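Local coordinates for protein glycosyl hydrolase BlGH5_18 (Bifidobacterium longum subsp. infantis, PDB 7LQX) that probably hydrolyses glycosidic bonds during bacterial breakdown of N-glycans, as a glycoside hydrolase of family GH5, at residues Thr229-Trp234 and Tyr256-Ser261; Ser233-Gly238 and Asn282-Glu287. All blocks are in the same frame, centred on the assembly; numbering follows the deposited sequence. Where two conformers were deposited one is given.

Contact 1: residues Thr229-Trp234 and Tyr256-Ser261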
loop_
_atom_site.group_PDB
_atom_site.type_symbol
_atom_site.label_atom_id
_atom_site.label_comp_id
_atom_site.label_asym_id
_atom_site.label_seq_id
_atom_site.Cartn_x
_atom_site.Cartn_y
_atom_site.Cartn_z
ATOM N N THR A 229 6.898 25.769 -14.731
ATOM C CA THR A 229 7.669 25.321 -13.586
ATOM C C THR A 229 6.745 25.244 -12.386
ATOM O O THR A 229 6.029 26.204 -12.092
ATOM C CB THR A 229 8.770 26.325 -13.273
ATOM O OG1 THR A 229 9.603 26.474 -14.427
ATOM C CG2 THR A 229 9.594 25.856 -12.084
ATOM N N THR A 230 6.771 24.128 -11.674
ATOM C CA THR A 230 6.056 24.032 -10.412
ATOM C C THR A 230 7.058 24.174 -9.274
ATOM O O THR A 230 8.159 23.621 -9.334
ATOM C CB THR A 230 5.307 22.704 -10.284
ATOM O OG1 THR A 230 6.239 21.623 -10.269
ATOM C CG2 THR A 230 4.328 22.513 -11.432
ATOM N N ILE A 231 6.668 24.930 -8.253
ATOM C CA ILE A 231 7.473 25.148 -7.058
ATOM C C ILE A 231 6.623 24.808 -5.848
ATOM O O ILE A 231 5.437 25.152 -5.798
ATOM C CB ILE A 231 7.967 26.608 -6.986
ATOM C CG1 ILE A 231 8.940 26.854 -8.142
ATOM C CG2 ILE A 231 8.605 26.904 -5.634
ATOM C CD1 ILE A 231 9.383 28.261 -8.281
ATOM N N HIS A 232 7.229 24.127 -4.876
ATOM C CA HIS A 232 6.588 23.832 -3.598
ATOM C C HIS A 232 7.491 24.454 -2.542
ATOM O O HIS A 232 8.588 23.945 -2.291
ATOM C CB HIS A 232 6.462 22.332 -3.349
ATOM C CG HIS A 232 5.521 21.637 -4.280
ATOM N ND1 HIS A 232 5.240 20.294 -4.165
ATOM C CD2 HIS A 232 4.815 22.082 -5.345
ATOM C CE1 HIS A 232 4.383 19.944 -5.105
ATOM N NE2 HIS A 232 4.129 21.004 -5.849
ATOM N N SER A 233 7.045 25.550 -1.933
ATOM C CA SER A 233 7.888 26.362 -1.057
ATOM C C SER A 233 7.546 26.086 0.400
ATOM O O SER A 233 6.459 26.442 0.866
ATOM C CB SER A 233 7.706 27.840 -1.384
ATOM O OG SER A 233 8.534 28.627 -0.560
ATOM N N TRP A 234 8.511 25.518 1.135
ATOM C CA TRP A 234 8.314 25.043 2.505
ATOM C C TRP A 234 9.461 25.507 3.393
ATOM O O TRP A 234 10.569 24.963 3.327
ATOM C CB TRP A 234 8.174 23.525 2.526
ATOM C CG TRP A 234 6.874 23.099 1.956
ATOM C CD1 TRP A 234 6.649 22.516 0.738
ATOM C CD2 TRP A 234 5.592 23.269 2.562
ATOM N NE1 TRP A 234 5.303 22.296 0.563
ATOM C CE2 TRP A 234 4.634 22.748 1.669
ATOM C CE3 TRP A 234 5.161 23.812 3.770
ATOM C CZ2 TRP A 234 3.278 22.741 1.961
ATOM C CZ3 TRP A 234 3.814 23.808 4.052
ATOM C CH2 TRP A 234 2.887 23.282 3.153
ATOM N N TYR A 256 12.301 33.533 -3.912
ATOM C CA TYR A 256 13.630 33.043 -4.247
ATOM C C TYR A 256 13.558 31.826 -5.155
ATOM O O TYR A 256 14.257 31.761 -6.169
ATOM C CB TYR A 256 14.405 32.707 -2.975
ATOM C CG TYR A 256 15.707 31.994 -3.266
ATOM C CD1 TYR A 256 16.763 32.661 -3.873
ATOM C CD2 TYR A 256 15.865 30.655 -2.967
ATOM C CE1 TYR A 256 17.942 32.022 -4.149
ATOM C CE2 TYR A 256 17.052 30.001 -3.235
ATOM C CZ TYR A 256 18.088 30.695 -3.836
ATOM O OH TYR A 256 19.280 30.066 -4.111
ATOM N N LEU A 257 12.733 30.838 -4.806
ATOM C CA LEU A 257 12.639 29.657 -5.653
ATOM C C LEU A 257 12.119 30.016 -7.038
ATOM O O LEU A 257 12.558 29.446 -8.045
ATOM C CB LEU A 257 11.752 28.597 -5.007
ATOM C CG LEU A 257 12.451 27.742 -3.953
ATOM C CD1 LEU A 257 11.542 26.619 -3.456
ATOM C CD2 LEU A 257 13.773 27.163 -4.467
ATOM N N ALA A 258 11.170 30.943 -7.114
ATOM C CA ALA A 258 10.674 31.357 -8.421
ATOM C C ALA A 258 11.798 31.954 -9.266
ATOM O O ALA A 258 11.969 31.593 -10.436
ATOM C CB ALA A 258 9.526 32.352 -8.258
ATOM N N GLU A 259 12.588 32.855 -8.680
ATOM C CA GLU A 259 13.690 33.466 -9.419
ATOM C C GLU A 259 14.778 32.450 -9.740
ATOM O O GLU A 259 15.361 32.481 -10.829
ATOM C CB GLU A 259 14.275 34.636 -8.629
ATOM C CG GLU A 259 13.326 35.821 -8.478
ATOM C CD GLU A 259 12.822 36.360 -9.807
ATOM O OE1 GLU A 259 13.517 36.205 -10.834
ATOM O OE2 GLU A 259 11.726 36.944 -9.827
ATOM N N LEU A 260 15.072 31.545 -8.807
ATOM C CA LEU A 260 16.053 30.502 -9.073
ATOM C C LEU A 260 15.639 29.688 -10.287
ATOM O O LEU A 260 16.465 29.389 -11.157
ATOM C CB LEU A 260 16.203 29.622 -7.833
ATOM C CG LEU A 260 17.205 28.478 -7.929
ATOM C CD1 LEU A 260 18.615 28.969 -8.159
ATOM C CD2 LEU A 260 17.139 27.652 -6.646
ATOM N N SER A 261 14.360 29.326 -10.375
ATOM C CA SER A 261 13.918 28.517 -11.501
ATOM C C SER A 261 14.098 29.253 -12.820
ATOM O O SER A 261 14.438 28.636 -13.832
ATOM C CB SER A 261 12.468 28.075 -11.290
ATOM O OG SER A 261 11.521 29.105 -11.534
HETATM O O HOH W 1 10.986 28.731 -14.278
#

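Contact 2: residues Ser233-Gly238 and Asn282-Glu287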
loop_
_atom_site.group_PDB
_atom_site.type_symbol
_atom_site.label_atom_id
_atom_site.label_comp_id
_atom_site.label_asym_id
_atom_site.label_seq_id
_atom_site.Cartn_x
_atom_site.Cartn_y
_atom_site.Cartn_z
ATOM N N SER A 233 7.045 25.550 -1.933
ATOM C CA SER A 233 7.888 26.362 -1.057
ATOM C C SER A 233 7.546 26.086 0.400
ATOM O O SER A 233 6.459 26.442 0.866
ATOM C CB SER A 233 7.706 27.840 -1.384
ATOM O OG SER A 233 8.534 28.627 -0.560
ATOM N N TRP A 234 8.511 25.518 1.135
ATOM C CA TRP A 234 8.314 25.043 2.505
ATOM C C TRP A 234 9.461 25.507 3.393
ATOM O O TRP A 234 10.569 24.963 3.327
ATOM C CB TRP A 234 8.174 23.525 2.526
ATOM C CG TRP A 234 6.874 23.099 1.956
ATOM C CD1 TRP A 234 6.649 22.516 0.738
ATOM C CD2 TRP A 234 5.592 23.269 2.562
ATOM N NE1 TRP A 234 5.303 22.296 0.563
ATOM C CE2 TRP A 234 4.634 22.748 1.669
ATOM C CE3 TRP A 234 5.161 23.812 3.770
ATOM C CZ2 TRP A 234 3.278 22.741 1.961
ATOM C CZ3 TRP A 234 3.814 23.808 4.052
ATOM C CH2 TRP A 234 2.887 23.282 3.153
ATOM N N VAL A 235 9.177 26.483 4.262
ATOM C CA VAL A 235 10.215 27.129 5.063
ATOM C C VAL A 235 10.685 26.292 6.240
ATOM O O VAL A 235 11.607 26.719 6.948
ATOM C CB VAL A 235 9.796 28.546 5.510
ATOM C CG1 VAL A 235 9.669 29.464 4.295
ATOM C CG2 VAL A 235 8.500 28.521 6.321
ATOM N N PHE A 236 10.103 25.109 6.464
ATOM C CA PHE A 236 10.687 24.164 7.412
ATOM C C PHE A 236 11.944 23.481 6.875
ATOM O O PHE A 236 12.525 22.636 7.569
ATOM C CB PHE A 236 9.668 23.112 7.868
ATOM C CG PHE A 236 9.050 22.295 6.760
ATOM C CD1 PHE A 236 9.824 21.532 5.898
ATOM C CD2 PHE A 236 7.677 22.260 6.612
ATOM C CE1 PHE A 236 9.234 20.775 4.902
ATOM C CE2 PHE A 236 7.086 21.494 5.625
ATOM C CZ PHE A 236 7.861 20.750 4.779
ATOM N N ASN A 237 12.383 23.832 5.673
ATOM C CA ASN A 237 13.552 23.228 5.054
ATOM C C ASN A 237 14.871 23.797 5.551
ATOM O O ASN A 237 15.899 23.604 4.888
ATOM C CB ASN A 237 13.478 23.412 3.535
ATOM C CG ASN A 237 13.619 24.867 3.105
ATOM O OD1 ASN A 237 13.790 25.770 3.922
ATOM N ND2 ASN A 237 13.554 25.089 1.798
ATOM N N GLY A 238 14.871 24.490 6.684
ATOM C CA GLY A 238 16.052 25.130 7.211
ATOM C C GLY A 238 16.008 26.636 7.134
ATOM O O GLY A 238 16.798 27.303 7.809
ATOM N N ASN A 282 5.520 23.703 12.528
ATOM C CA ASN A 282 6.719 23.165 13.162
ATOM C C ASN A 282 7.811 24.220 13.276
ATOM O O ASN A 282 8.726 24.063 14.090
ATOM C CB ASN A 282 7.228 21.908 12.448
ATOM C CG ASN A 282 7.477 22.109 10.961
ATOM O OD1 ASN A 282 7.156 23.146 10.385
ATOM N ND2 ASN A 282 8.048 21.092 10.329
ATOM N N VAL A 283 7.710 25.302 12.504
ATOM C CA VAL A 283 8.675 26.395 12.578
ATOM C C VAL A 283 8.034 27.759 12.792
ATOM O O VAL A 283 8.703 28.664 13.326
ATOM C CB VAL A 283 9.611 26.418 11.346
ATOM C CG1 VAL A 283 10.476 25.152 11.324
ATOM C CG2 VAL A 283 8.826 26.569 10.059
ATOM N N LEU A 284 6.771 27.962 12.419
ATOM C CA LEU A 284 6.067 29.217 12.636
ATOM C C LEU A 284 5.057 29.079 13.769
ATOM O O LEU A 284 4.558 27.989 14.050
ATOM C CB LEU A 284 5.299 29.629 11.380
ATOM C CG LEU A 284 6.096 29.639 10.083
ATOM C CD1 LEU A 284 5.159 30.009 8.913
ATOM C CD2 LEU A 284 7.319 30.545 10.128
ATOM N N GLU A 285 4.740 30.199 14.405
ATOM C CA GLU A 285 3.677 30.224 15.397
ATOM C C GLU A 285 2.334 30.432 14.709
ATOM O O GLU A 285 2.233 31.139 13.706
ATOM C CB GLU A 285 3.907 31.359 16.396
ATOM C CG GLU A 285 5.222 31.249 17.149
ATOM C CD GLU A 285 5.383 29.911 17.836
ATOM O OE1 GLU A 285 4.488 29.545 18.626
ATOM O OE2 GLU A 285 6.388 29.218 17.570
ATOM N N ALA A 286 1.288 29.828 15.274
ATOM C CA ALA A 286 -0.041 29.967 14.694
ATOM C C ALA A 286 -0.417 31.430 14.495
ATOM O O ALA A 286 -0.985 31.803 13.462
ATOM C CB ALA A 286 -1.071 29.290 15.599
ATOM N N GLU A 287 -0.107 32.281 15.467
ATOM C CA GLU A 287 -0.514 33.672 15.353
ATOM C C GLU A 287 0.210 34.402 14.234
ATOM O O GLU A 287 -0.244 35.469 13.813
ATOM C CB GLU A 287 -0.282 34.393 16.677
ATOM C CG GLU A 287 1.164 34.434 17.083
#

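Contact 1: residues Thr229-Trp234 and Tyr256-Ser261
Ile-231 meets Leu-257 and Ala-258 over a flat group, the peptide that joins these two helix residues. Its CD1 lies off one face of that peptide, between the carbonyl O and the next CA, and is 3.4 Å from Leu-257 O. This approach and an equally short one to Ala-258 CA belong to one of two deposited conformers of Ile-231; the second, tighter than usual for two carbons, is doubtful and carries nothing. The other flat group, the imidazole of His-232, turns its back on the helix and is held at its edges by Glu-163 at ND1 and Gln-275 at NE2, while the backbone O of the same residue lies 4.2 Å from Leu-257 CD1. A chi1 of -66° sets CG1 of Ile-231 beside the backbone N and leaves CG2 anti to it; this methyl crosses the root of the Leu-257 side chain at a slant, 3.6 Å from CB. Strand 229-233 and helix 248-264 form one beta-alpha unit of the (beta/alpha)8 barrel of GH5 enzymes: their short axes pass 9.1 Å apart and run nearly antiparallel, at 150°, and the chain then returns as strand 272-277, parallel to the first. In the extended strand alternate side chains, Thr-229 and Ile-231, point to the helix, and His-232 points the other way. At the N-terminal end of the strand the contact becomes mixed. Thr-229 CG2 packs 3.7 Å from Ser-261 CB, and a water links the two hydroxyls, donating to Ser-261 OG at 2.8 Å. That OG in turn donates to Ala-258 O one turn back, from a position tilted 25° out of the carbonyl plane. Thr-229 OG1 has a further partner in Arg-270 NE, just before strand 272-277.

Contact 2: residues Ser233-Gly238 and Asn282-Glu287
Phe-236 presents its CB, rather than its ring tip, to Asn-282 and Val-283. Here CB lies 3.6 Å from Asn-282 OD1 and equally near ND2, so the amide is laid across the root of the side chain; Val-283 CG1 comes in at 4.1 Å. One atom further, CG is 3.9 Å from Asn-282 ND2, and on the ring CD2 lies at the same separation from OD1. The ring and amide planes stand 77° apart, which excludes a parallel stack. A chi1 of 58° swings the ring back over its own loop, so that Trp-234 CB sits 3.6 Å above one face, offset toward the rim, and the far end leads away from Asn-282; the ring also meets that of Phe-327. Beside this, Val-235 CG2 meets Val-283 CG2 at 4.2 Å in a looser apolar patch that Leu-284 extends. Both segments are loops following neighbouring parallel strands, 229-233 and 272-277, of the barrel; Val-283 rests on helix 239-243, Val-235 reaches helix 248-264, and Val-235 and Leu-284 both touch Phe-292 of helix 289-300.

Contacts 1 and 2 follow one piece of chain outward, sharing Ser-233 and Trp-234, with centres about 16 Å apart. The centre of contact 1 is about 8 Å from that of the chain, that of contact 2 about 16 Å. The probable active site lies off the face of strand 229-233 turned from helix 248-264, at its C-terminal end: Glu-163 and Glu-276 follow or end the fourth and seventh strands, where related GH5 enzymes carry the acid/base and the nucleophile. Trp-234 NE1 hydrogen-bonds to Glu-276 OE1, so segment 229-234 supplies a partner to each glutamate. The side chains of His-232 and Phe-236 each lie about 4 Å from bound 1,2-ethanediol, probably from the crystallisation liquor, though such molecules often settle in pockets.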